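PDB 4CNG: tRNA (cytidine-2'-O-)-methyltransferase TrmJ from Sulfolobus acidocaldarius, which transfers a methyl group from S-adenosyl-L-methionine to the 2'-hydroxyl of cytidine 32 in tRNA, acting as a homodimer. Local coordinates for residues A[94-99]-A[135-140]; A[58-63]-A[76-81]; A[40-45]-A[164-169]. The protein carries 1 engineered substitution. One frame throughout, in Å; residues are numbered along the deposited sequence. Where two conformers were deposited one is given.

Contacts 1 and 3 are buried, contact 2 only partly so. Contact 1 joins the end of a sheet strand to a ligand-binding loop and is mostly polar once two S-adenosyl-L-homocysteine molecules are counted; contact 3 packs two helices through apolar groups, beside the subunit interface. Contact 2 lies farther out and is purely apolar across its segments. Contacts 1 and 2 both reach the same parallel sheet, with centres 21 Å apart. Contacts 1 and 3 share a ligand without touching, whereas contacts 2 and 3 meet where Met77 SD packs 3.8 Å from Val43 CG1.

Contact 1: residues A[94-99]-A[135-140]; sequences KIATSS and VGLTRE. With SAH (S-adenosyl-L-homocysteine), chain C; SAH (S-adenosyl-L-homocysteine), chain D.
Leu137 lays its CD1 methyl against the end of strand 93-97, 3.7 Å from Ala96 CB, where the knotted SPOUT methyltransferase fold forms its cofactor pocket. This small apolar contact illustrates how a strand end and a loop can be joined chiefly through what they bind. The same methyl approaches Thr97 O to 3.5 Å, and Leu137 reaches both because its CG stands anti to the carbonyl carbon (chi1 -69°).

The hydrogen bonds run through two S-adenosyl-L-homocysteine molecules and a water. In the chain C molecule the ribose O2' donates to Thr97 OG1 over 2.6 Å. Thr97 OG1 is also hydrogen-bonded to Ile129 O of strand 125-130, which helps to fix its rotation. The same molecule is held by Gly131, Ile151, Pro158 and Leu160. Ser99 CB comes up to its adenine ring near N7 and C5.

The chain D molecule is gripped at its amino acid end. Its amino nitrogen donates to two backbone carbonyls, Val135 O at 2.7 Å and Leu137 O at 2.8 Å. Its carboxylate is divided between the segments: Ser98 OG donates to OXT over 2.6 Å, while Leu137 N donates to O with an N-H...O angle of 158°. Asp102 and Lys104 supply further bonds to this molecule.

A water connects both ligands and both segments. It bonds to Thr97 O, to O of the chain D molecule and to O3' of the chain C molecule, with a weak bond from Leu137 N. Gly136 CA comes 3.3 Å from OXT of the chain C molecule, which lies on the side where a side chain would stand. At the start of helix 139-143, Arg139 CD rests 3.8 Å from SD of the chain D molecule.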
loop_
_atom_site.group_PDB
_atom_site.type_symbol
_atom_site.label_atom_id
_atom_site.label_comp_id
_atom_site.label_asym_id
_atom_site.label_seq_id
_atom_site.Cartn_x
_atom_site.Cartn_y
_atom_site.Cartn_z
ATOM N N LYS A 94 -13.588 -8.170 15.126
ATOM C CA LYS A 94 -12.858 -8.796 14.030
ATOM C C LYS A 94 -13.289 -8.179 12.703
ATOM O O LYS A 94 -14.448 -8.298 12.340
ATOM C CB LYS A 94 -13.118 -10.306 14.034
ATOM C CG LYS A 94 -12.626 -11.029 15.285
ATOM C CD LYS A 94 -13.498 -12.233 15.662
ATOM C CE LYS A 94 -13.150 -12.775 17.030
ATOM N NZ LYS A 94 -14.356 -13.342 17.669
ATOM N N ILE A 95 -12.361 -7.515 12.022
ATOM C CA ILE A 95 -12.650 -6.872 10.761
ATOM C C ILE A 95 -11.875 -7.610 9.680
ATOM O O ILE A 95 -10.657 -7.506 9.566
ATOM C CB ILE A 95 -12.322 -5.368 10.775
ATOM C CG1 ILE A 95 -13.154 -4.699 11.886
ATOM C CG2 ILE A 95 -12.590 -4.766 9.398
ATOM C CD1 ILE A 95 -12.994 -3.195 11.959
ATOM N N ALA A 96 -12.576 -8.400 8.894
ATOM C CA ALA A 96 -12.028 -9.061 7.713
ATOM C C ALA A 96 -11.986 -8.051 6.555
ATOM O O ALA A 96 -12.587 -6.977 6.636
ATOM C CB ALA A 96 -12.893 -10.289 7.337
ATOM N N THR A 97 -11.272 -8.416 5.498
ATOM C CA THR A 97 -11.111 -7.559 4.296
ATOM C C THR A 97 -11.379 -8.416 3.076
ATOM O O THR A 97 -11.088 -9.616 3.038
ATOM C CB THR A 97 -9.680 -6.970 4.259
ATOM O OG1 THR A 97 -8.729 -8.033 4.378
ATOM C CG2 THR A 97 -9.483 -5.965 5.355
ATOM N N SER A 98 -11.908 -7.767 2.034
ATOM C CA SER A 98 -12.111 -8.415 0.738
ATOM C C SER A 98 -12.147 -7.343 -0.349
ATOM O O SER A 98 -12.739 -6.273 -0.155
ATOM C CB SER A 98 -13.422 -9.213 0.712
ATOM O OG SER A 98 -13.749 -9.648 -0.616
ATOM N N SER A 99 -11.658 -7.709 -1.518
ATOM C CA SER A 99 -11.753 -6.919 -2.718
ATOM C C SER A 99 -13.084 -6.965 -3.437
ATOM O O SER A 99 -13.217 -6.306 -4.474
ATOM C CB SER A 99 -10.656 -7.333 -3.702
ATOM O OG SER A 99 -10.819 -8.672 -4.122
ATOM N N VAL A 135 -6.343 -16.791 -3.040
ATOM C CA VAL A 135 -7.784 -17.033 -2.913
ATOM C C VAL A 135 -8.444 -16.215 -1.802
ATOM O O VAL A 135 -9.603 -16.449 -1.476
ATOM C CB VAL A 135 -8.106 -18.530 -2.716
ATOM C CG1 VAL A 135 -7.692 -19.344 -3.934
ATOM C CG2 VAL A 135 -7.457 -19.066 -1.452
ATOM N N GLY A 136 -7.740 -15.267 -1.201
ATOM C CA GLY A 136 -8.347 -14.409 -0.195
ATOM C C GLY A 136 -8.705 -15.166 1.071
ATOM O O GLY A 136 -7.950 -16.005 1.546
ATOM N N LEU A 137 -9.830 -14.803 1.662
ATOM C CA LEU A 137 -10.365 -15.389 2.882
ATOM C C LEU A 137 -11.484 -16.338 2.477
ATOM O O LEU A 137 -12.188 -16.104 1.505
ATOM C CB LEU A 137 -10.891 -14.328 3.833
ATOM C CG LEU A 137 -9.865 -13.423 4.496
ATOM C CD1 LEU A 137 -10.559 -12.313 5.243
ATOM C CD2 LEU A 137 -8.925 -14.186 5.402
ATOM N N THR A 138 -11.672 -17.397 3.242
ATOM C CA THR A 138 -12.782 -18.294 2.942
ATOM C C THR A 138 -14.100 -17.687 3.440
ATOM O O THR A 138 -14.134 -16.829 4.312
ATOM C CB THR A 138 -12.593 -19.675 3.581
ATOM O OG1 THR A 138 -12.678 -19.524 4.992
ATOM C CG2 THR A 138 -11.257 -20.285 3.195
ATOM N N ARG A 139 -15.173 -18.340 2.935
ATOM C CA ARG A 139 -16.462 -17.836 3.346
ATOM C C ARG A 139 -16.655 -17.996 4.839
ATOM O O ARG A 139 -17.184 -17.118 5.494
ATOM C CB ARG A 139 -17.565 -18.542 2.578
ATOM C CG ARG A 139 -18.977 -18.149 2.972
ATOM C CD ARG A 139 -19.232 -16.679 2.659
ATOM N NE ARG A 139 -20.583 -16.257 3.025
ATOM C CZ ARG A 139 -20.942 -15.836 4.236
ATOM N NH1 ARG A 139 -20.050 -15.778 5.218
ATOM N NH2 ARG A 139 -22.200 -15.482 4.467
ATOM N N GLU A 140 -16.121 -19.109 5.400
ATOM C CA GLU A 140 -16.241 -19.356 6.840
ATOM C C GLU A 140 -15.351 -18.413 7.682
ATOM O O GLU A 140 -15.761 -17.994 8.772
ATOM C CB GLU A 140 -15.931 -20.795 7.185
ATOM C CG GLU A 140 -16.076 -21.108 8.649
ATOM C CD GLU A 140 -17.469 -20.975 9.207
ATOM O OE1 GLU A 140 -18.466 -20.867 8.430
ATOM O OE2 GLU A 140 -17.563 -21.053 10.458
HETATM N N SAH C . -8.369 -13.676 -5.863
HETATM C CA SAH C . -8.351 -13.353 -4.412
HETATM C CB SAH C . -7.584 -12.052 -4.240
HETATM C CG SAH C . -7.029 -11.852 -2.819
HETATM S SD SAH C . -6.107 -10.326 -2.678
HETATM C C SAH C . -9.770 -13.273 -3.931
HETATM O O SAH C . -10.709 -13.315 -4.728
HETATM O OXT SAH C . -10.044 -13.320 -2.749
HETATM C "C5'" SAH C . -5.293 -10.672 -1.118
HETATM C "C4'" SAH C . -5.863 -9.962 0.104
HETATM O "O4'" SAH C . -5.672 -8.546 -0.047
HETATM C "C3'" SAH C . -7.327 -10.109 0.323
HETATM O "O3'" SAH C . -7.603 -11.377 0.940
HETATM C "C2'" SAH C . -7.661 -8.926 1.188
HETATM O "O2'" SAH C . -7.243 -9.166 2.526
HETATM C "C1'" SAH C . -6.761 -7.847 0.574
HETATM N N9 SAH C . -7.425 -7.029 -0.486
HETATM C C8 SAH C . -7.005 -6.860 -1.772
HETATM N N7 SAH C . -7.734 -5.875 -2.365
HETATM C C5 SAH C . -8.588 -5.409 -1.422
HETATM C C6 SAH C . -9.528 -4.361 -1.372
HETATM N N6 SAH C . -9.798 -3.586 -2.442
HETATM N N1 SAH C . -10.179 -4.155 -0.252
HETATM C C2 SAH C . -9.905 -4.908 0.824
HETATM N N3 SAH C . -9.022 -5.893 0.902
HETATM C C4 SAH C . -8.353 -6.115 -0.209
HETATM N N SAH D . -12.164 -15.502 -1.231
HETATM C CA SAH D . -13.098 -14.352 -1.436
HETATM C CB SAH D . -14.356 -14.566 -0.594
HETATM C CG SAH D . -15.141 -15.829 -0.871
HETATM S SD SAH D . -16.567 -15.749 0.144
HETATM C C SAH D . -12.509 -13.083 -0.942
HETATM O O SAH D . -11.750 -13.188 0.032
HETATM O OXT SAH D . -12.886 -12.005 -1.397
HETATM C "C5'" SAH D . -17.339 -14.336 -0.525
HETATM C "C4'" SAH D . -18.840 -14.579 -0.622
HETATM O "O4'" SAH D . -19.518 -13.367 -0.930
HETATM C "C3'" SAH D . -19.207 -15.562 -1.727
HETATM O "O3'" SAH D . -19.375 -16.874 -1.207
HETATM C "C2'" SAH D . -20.499 -15.031 -2.327
HETATM O "O2'" SAH D . -21.616 -15.909 -2.111
HETATM C "C1'" SAH D . -20.730 -13.707 -1.604
HETATM N N9 SAH D . -20.989 -12.605 -2.533
HETATM C C8 SAH D . -21.823 -11.588 -2.267
HETATM N N7 SAH D . -21.703 -10.632 -3.216
HETATM C C5 SAH D . -20.732 -11.019 -4.062
HETATM C C6 SAH D . -20.126 -10.462 -5.282
HETATM N N6 SAH D . -20.552 -9.266 -5.760
HETATM N N1 SAH D . -19.136 -11.179 -5.878
HETATM C C2 SAH D . -18.708 -12.361 -5.377
HETATM N N3 SAH D . -19.214 -12.931 -4.262
HETATM C C4 SAH D . -20.192 -12.293 -3.562
HETATM O O HOH W 1 -10.276 -11.529 1.297
#

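Contact 2: residues A[58-63]-A[76-81]; sequences ADINEA and KMMKIT. Engineered in segment 58-63: Ala58 (natural residue Cys).
Ile60 reaches out from the first turn of helix 60-64 to meet Met78 and Ile80, and its side chain shows how a helix can touch a sheet edge through methyl groups alone. The CB bond is already directed at residues 76-81. From CB the chain forks. The CG2 branch, anti to the backbone N, brings its methyl within 4.5 Å of Met78 CE, a loose approach. The CG1 branch takes the other course, anti to the carbonyl carbon (chi1 -68°), and continues nearly extended. It thus delivers CD1 as the tip of the side chain. CD1 meets Ile80 CD1 end to end at 3.7 Å and, less tightly, Met78 CE at 4.2 Å. Met78 CE and Ile80 CD1 are themselves 4.1 Å apart, so the three methyls form a compact triangle.

Such packing belongs to the border of the alpha/beta fold. Strand 79-81 is an outermost strand of the chain's parallel sheet, bonded by its backbone to strand 50-54, and Ile60 also leans on Leu36 of helix 33-45. The helix that carries it is N-capped by Asp59, whose OD1 accepts two weak bonds, from Asn61 N at 3.0 Å and from Glu62 N at 3.4 Å; the Asn61 bond is well bent, at 125°. The first helical backbone bond, from Ala63 N to Asp59 O, fixes the turn on which Ile60 sits.

On the opposing side Met78 runs extended until chi3, where a bend of 74° swings CE toward Ile60. Its side chain also touches Phe51 and Val53 of the adjacent strand 50-54.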
loop_
_atom_site.group_PDB
_atom_site.type_symbol
_atom_site.label_atom_id
_atom_site.label_comp_id
_atom_site.label_asym_id
_atom_site.label_seq_id
_atom_site.Cartn_x
_atom_site.Cartn_y
_atom_site.Cartn_z
ATOM N N ALA A 58 5.041 -18.616 3.007
ATOM C CA ALA A 58 6.248 -17.883 2.652
ATOM C C ALA A 58 7.411 -18.350 3.508
ATOM O O ALA A 58 7.247 -18.493 4.710
ATOM C CB ALA A 58 6.003 -16.390 2.870
ATOM N N ASP A 59 8.612 -18.347 2.929
ATOM C CA ASP A 59 9.878 -18.618 3.638
ATOM C C ASP A 59 10.230 -17.402 4.495
ATOM O O ASP A 59 10.522 -16.322 3.987
ATOM C CB ASP A 59 10.971 -18.879 2.575
ATOM C CG ASP A 59 12.357 -19.113 3.143
ATOM O OD1 ASP A 59 12.617 -18.862 4.338
ATOM O OD2 ASP A 59 13.241 -19.490 2.334
ATOM N N ILE A 60 10.172 -17.542 5.812
ATOM C CA ILE A 60 10.363 -16.428 6.725
ATOM C C ILE A 60 11.779 -15.839 6.651
ATOM O O ILE A 60 11.963 -14.629 6.841
ATOM C CB ILE A 60 9.995 -16.833 8.150
ATOM C CG1 ILE A 60 8.492 -17.062 8.209
ATOM C CG2 ILE A 60 10.389 -15.786 9.161
ATOM C CD1 ILE A 60 8.052 -17.814 9.414
ATOM N N ASN A 61 12.764 -16.699 6.387
ATOM C CA ASN A 61 14.125 -16.264 6.227
ATOM C C ASN A 61 14.231 -15.320 5.051
ATOM O O ASN A 61 14.895 -14.287 5.131
ATOM C CB ASN A 61 15.030 -17.473 6.002
ATOM C CG ASN A 61 16.471 -17.210 6.392
ATOM O OD1 ASN A 61 16.746 -16.644 7.451
ATOM N ND2 ASN A 61 17.402 -17.701 5.580
ATOM N N GLU A 62 13.575 -15.654 3.953
ATOM C CA GLU A 62 13.560 -14.792 2.771
ATOM C C GLU A 62 12.800 -13.495 3.033
ATOM O O GLU A 62 13.176 -12.438 2.558
ATOM C CB GLU A 62 12.941 -15.555 1.593
ATOM C CG GLU A 62 13.050 -14.852 0.251
ATOM C CD GLU A 62 14.491 -14.645 -0.196
ATOM O OE1 GLU A 62 15.364 -15.454 0.196
ATOM O OE2 GLU A 62 14.748 -13.693 -0.964
ATOM N N ALA A 63 11.723 -13.583 3.791
ATOM C CA ALA A 63 10.904 -12.418 4.066
ATOM C C ALA A 63 11.665 -11.334 4.822
ATOM O O ALA A 63 11.436 -10.159 4.620
ATOM C CB ALA A 63 9.671 -12.842 4.849
ATOM N N LYS A 76 11.125 -11.472 16.411
ATOM C CA LYS A 76 10.669 -11.456 17.795
ATOM C C LYS A 76 9.187 -11.144 17.981
ATOM O O LYS A 76 8.508 -11.812 18.761
ATOM C CB LYS A 76 11.511 -10.476 18.617
ATOM C CG LYS A 76 13.010 -10.703 18.509
ATOM C CD LYS A 76 13.434 -11.957 19.256
ATOM C CE LYS A 76 14.741 -12.510 18.711
ATOM N NZ LYS A 76 15.227 -13.670 19.506
ATOM N N MET A 77 8.682 -10.125 17.290
ATOM C CA MET A 77 7.327 -9.659 17.577
ATOM C C MET A 77 6.227 -10.554 16.981
ATOM O O MET A 77 5.211 -10.819 17.629
ATOM C CB MET A 77 7.166 -8.241 17.067
ATOM C CG MET A 77 5.786 -7.675 17.278
ATOM S SD MET A 77 5.498 -6.158 16.391
ATOM C CE MET A 77 3.807 -5.866 16.819
ATOM N N MET A 78 6.431 -10.979 15.748
ATOM C CA MET A 78 5.455 -11.748 15.007
ATOM C C MET A 78 5.119 -13.030 15.724
ATOM O O MET A 78 6.011 -13.747 16.156
ATOM C CB MET A 78 6.028 -12.062 13.624
ATOM C CG MET A 78 5.050 -12.723 12.682
ATOM S SD MET A 78 5.799 -13.053 11.092
ATOM C CE MET A 78 6.851 -14.437 11.532
ATOM N N LYS A 79 3.834 -13.297 15.862
ATOM C CA LYS A 79 3.359 -14.552 16.442
ATOM C C LYS A 79 2.803 -15.421 15.333
ATOM O O LYS A 79 2.012 -14.977 14.527
ATOM C CB LYS A 79 2.270 -14.259 17.479
ATOM C CG LYS A 79 2.770 -13.550 18.728
ATOM C CD LYS A 79 1.647 -12.923 19.539
ATOM C CE LYS A 79 2.189 -12.095 20.702
ATOM N NZ LYS A 79 1.241 -11.037 21.161
ATOM N N ILE A 80 3.236 -16.671 15.272
ATOM C CA ILE A 80 2.719 -17.641 14.346
ATOM C C ILE A 80 1.687 -18.509 15.069
ATOM O O ILE A 80 1.908 -18.929 16.203
ATOM C CB ILE A 80 3.851 -18.507 13.795
ATOM C CG1 ILE A 80 4.792 -17.603 13.000
ATOM C CG2 ILE A 80 3.311 -19.637 12.917
ATOM C CD1 ILE A 80 6.042 -18.315 12.514
ATOM N N THR A 81 0.559 -18.779 14.419
ATOM C CA THR A 81 -0.407 -19.787 14.883
ATOM C C THR A 81 -0.718 -20.721 13.756
ATOM O O THR A 81 -0.629 -20.345 12.610
ATOM C CB THR A 81 -1.748 -19.165 15.362
ATOM O OG1 THR A 81 -2.449 -18.531 14.271
ATOM C CG2 THR A 81 -1.530 -18.196 16.482
#

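Contact 3: residues A[40-45]-A[164-169]; sequences ARLVKN and HAVGIV. With SAH (S-adenosyl-L-homocysteine), chain C.
Helices 33-45 and 162-175 approach with Leu42 CA 6.3 Å from Gly167 CA, a short separation that lets a leucine meet the partner's backbone directly. Leu42 bridges the two helices. Its CG is anti to the carbonyl carbon (chi1 -72°), and CD1 lies over the bare main chain of Gly167, 3.6 Å from CA and 3.7 Å from N. The second branch, CD2, stands 4.0 Å from the same CA, so the fork of the leucine faces the glycine. CD1 also reaches Val166 CG1 at 4.3 Å, a looser apolar touch.

This pairing is a worked case of helix packing in the SPOUT fold, in which the two helices lie against one face of the central parallel sheet: Val43 and Val166 both rest on Leu25 of strand 22-28.

The helix 162-175 serves two neighbours at once. On the side turned from Leu42, Ala165 CB sits 3.8 Å from both C1' and N9 of the chain C S-adenosyl-L-homocysteine, at the joint between ribose and adenine. The subunit interface of the homodimer passes beside the contact as well. Leu42 packs on His164 of the second subunit, and His164 NE2 of this chain is hydrogen-bonded to Ser163 OG of the second subunit. Asn45 ND2 bonds to Tyr157 O and Val159 O of the second subunit, and Arg41 NH2 bonds to the latter oxygen too.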
loop_
_atom_site.group_PDB
_atom_site.type_symbol
_atom_site.label_atom_id
_atom_site.label_comp_id
_atom_site.label_asym_id
_atom_site.label_seq_id
_atom_site.Cartn_x
_atom_site.Cartn_y
_atom_site.Cartn_z
ATOM N N ALA A 40 5.759 -6.776 7.489
ATOM C CA ALA A 40 6.526 -6.553 8.707
ATOM C C ALA A 40 7.093 -5.133 8.790
ATOM O O ALA A 40 7.096 -4.513 9.838
ATOM C CB ALA A 40 7.626 -7.590 8.831
ATOM N N ARG A 41 7.563 -4.621 7.668
ATOM C CA ARG A 41 8.035 -3.227 7.611
ATOM C C ARG A 41 6.921 -2.261 7.975
ATOM O O ARG A 41 7.111 -1.347 8.782
ATOM C CB ARG A 41 8.589 -2.947 6.223
ATOM C CG ARG A 41 9.259 -1.589 6.130
ATOM C CD ARG A 41 9.878 -1.347 4.774
ATOM N NE ARG A 41 10.479 -0.021 4.716
ATOM C CZ ARG A 41 11.338 0.357 3.794
ATOM N NH1 ARG A 41 11.658 -0.436 2.781
ATOM N NH2 ARG A 41 11.790 1.592 3.841
ATOM N N LEU A 42 5.732 -2.464 7.405
ATOM C CA LEU A 42 4.578 -1.611 7.677
ATOM C C LEU A 42 4.177 -1.644 9.146
ATOM O O LEU A 42 3.713 -0.644 9.681
ATOM C CB LEU A 42 3.416 -2.000 6.778
ATOM C CG LEU A 42 3.580 -1.629 5.316
ATOM C CD1 LEU A 42 2.626 -2.434 4.471
ATOM C CD2 LEU A 42 3.434 -0.116 5.095
ATOM N N VAL A 43 4.290 -2.815 9.793
ATOM C CA VAL A 43 4.005 -2.932 11.211
ATOM C C VAL A 43 4.825 -1.936 12.023
ATOM O O VAL A 43 4.329 -1.326 12.970
ATOM C CB VAL A 43 4.205 -4.388 11.670
ATOM C CG1 VAL A 43 4.307 -4.535 13.185
ATOM C CG2 VAL A 43 3.046 -5.241 11.150
ATOM N N LYS A 44 6.098 -1.803 11.676
ATOM C CA LYS A 44 6.944 -0.808 12.316
ATOM C C LYS A 44 6.649 0.627 11.842
ATOM O O LYS A 44 6.601 1.538 12.656
ATOM C CB LYS A 44 8.397 -1.164 12.077
ATOM C CG LYS A 44 9.364 -0.314 12.895
ATOM C CD LYS A 44 10.822 -0.762 12.828
ATOM C CE LYS A 44 11.744 0.206 13.577
ATOM N NZ LYS A 44 13.123 0.240 13.026
ATOM N N ASN A 45 6.439 0.827 10.550
ATOM C CA ASN A 45 6.101 2.165 10.036
ATOM C C ASN A 45 4.863 2.773 10.712
ATOM O O ASN A 45 4.774 3.993 10.856
ATOM C CB ASN A 45 5.785 2.121 8.523
ATOM C CG ASN A 45 6.960 1.865 7.600
ATOM O OD1 ASN A 45 6.797 1.117 6.629
ATOM N ND2 ASN A 45 8.102 2.483 7.850
ATOM N N HIS A 164 -0.029 -4.093 -0.093
ATOM C CA HIS A 164 -0.524 -2.740 -0.388
ATOM C C HIS A 164 -1.867 -2.467 0.241
ATOM O O HIS A 164 -2.086 -1.367 0.740
ATOM C CB HIS A 164 -0.469 -2.483 -1.899
ATOM C CG HIS A 164 0.929 -2.563 -2.436
ATOM N ND1 HIS A 164 1.550 -3.770 -2.699
ATOM C CD2 HIS A 164 1.876 -1.606 -2.597
ATOM C CE1 HIS A 164 2.812 -3.541 -3.021
ATOM N NE2 HIS A 164 3.032 -2.232 -2.998
ATOM N N ALA A 165 -2.748 -3.494 0.277
ATOM C CA ALA A 165 -3.959 -3.389 1.036
ATOM C C ALA A 165 -3.674 -3.154 2.529
ATOM O O ALA A 165 -4.286 -2.288 3.177
ATOM C CB ALA A 165 -4.816 -4.620 0.843
ATOM N N VAL A 166 -2.726 -3.915 3.062
ATOM C CA VAL A 166 -2.356 -3.757 4.470
ATOM C C VAL A 166 -1.843 -2.305 4.680
ATOM O O VAL A 166 -2.226 -1.642 5.625
ATOM C CB VAL A 166 -1.295 -4.757 4.856
ATOM C CG1 VAL A 166 -0.716 -4.420 6.216
ATOM C CG2 VAL A 166 -1.880 -6.171 4.882
ATOM N N GLY A 167 -0.960 -1.815 3.801
ATOM C CA GLY A 167 -0.398 -0.473 3.991
ATOM C C GLY A 167 -1.460 0.609 3.989
ATOM O O GLY A 167 -1.400 1.532 4.784
ATOM N N ILE A 168 -2.450 0.502 3.109
ATOM C CA ILE A 168 -3.518 1.486 3.043
ATOM C C ILE A 168 -4.320 1.476 4.335
ATOM O O ILE A 168 -4.666 2.516 4.860
ATOM C CB ILE A 168 -4.382 1.268 1.790
ATOM C CG1 ILE A 168 -3.600 1.726 0.565
ATOM C CG2 ILE A 168 -5.738 1.936 1.940
ATOM C CD1 ILE A 168 -4.102 1.206 -0.741
ATOM N N VAL A 169 -4.696 0.273 4.832
ATOM C CA VAL A 169 -5.456 0.208 6.055
ATOM C C VAL A 169 -4.660 0.772 7.237
ATOM O O VAL A 169 -5.194 1.506 8.084
ATOM C CB VAL A 169 -5.959 -1.232 6.319
ATOM C CG1 VAL A 169 -6.635 -1.352 7.665
ATOM C CG2 VAL A 169 -6.938 -1.608 5.210
HETATM N N SAH C . -8.369 -13.676 -5.863
HETATM C CA SAH C . -8.351 -13.353 -4.412
HETATM C CB SAH C . -7.584 -12.052 -4.240
HETATM C CG SAH C . -7.029 -11.852 -2.819
HETATM S SD SAH C . -6.107 -10.326 -2.678
HETATM C C SAH C . -9.770 -13.273 -3.931
HETATM O O SAH C . -10.709 -13.315 -4.728
HETATM O OXT SAH C . -10.044 -13.320 -2.749
HETATM C "C5'" SAH C . -5.293 -10.672 -1.118
HETATM C "C4'" SAH C . -5.863 -9.962 0.104
HETATM O "O4'" SAH C . -5.672 -8.546 -0.047
HETATM C "C3'" SAH C . -7.327 -10.109 0.323
HETATM O "O3'" SAH C . -7.603 -11.377 0.940
HETATM C "C2'" SAH C . -7.661 -8.926 1.188
HETATM O "O2'" SAH C . -7.243 -9.166 2.526
HETATM C "C1'" SAH C . -6.761 -7.847 0.574
HETATM N N9 SAH C . -7.425 -7.029 -0.486
HETATM C C8 SAH C . -7.005 -6.860 -1.772
HETATM N N7 SAH C . -7.734 -5.875 -2.365
HETATM C C5 SAH C . -8.588 -5.409 -1.422
HETATM C C6 SAH C . -9.528 -4.361 -1.372
HETATM N N6 SAH C . -9.798 -3.586 -2.442
HETATM N N1 SAH C . -10.179 -4.155 -0.252
HETATM C C2 SAH C . -9.905 -4.908 0.824
HETATM N N3 SAH C . -9.022 -5.893 0.902
HETATM C C4 SAH C . -8.353 -6.115 -0.209
#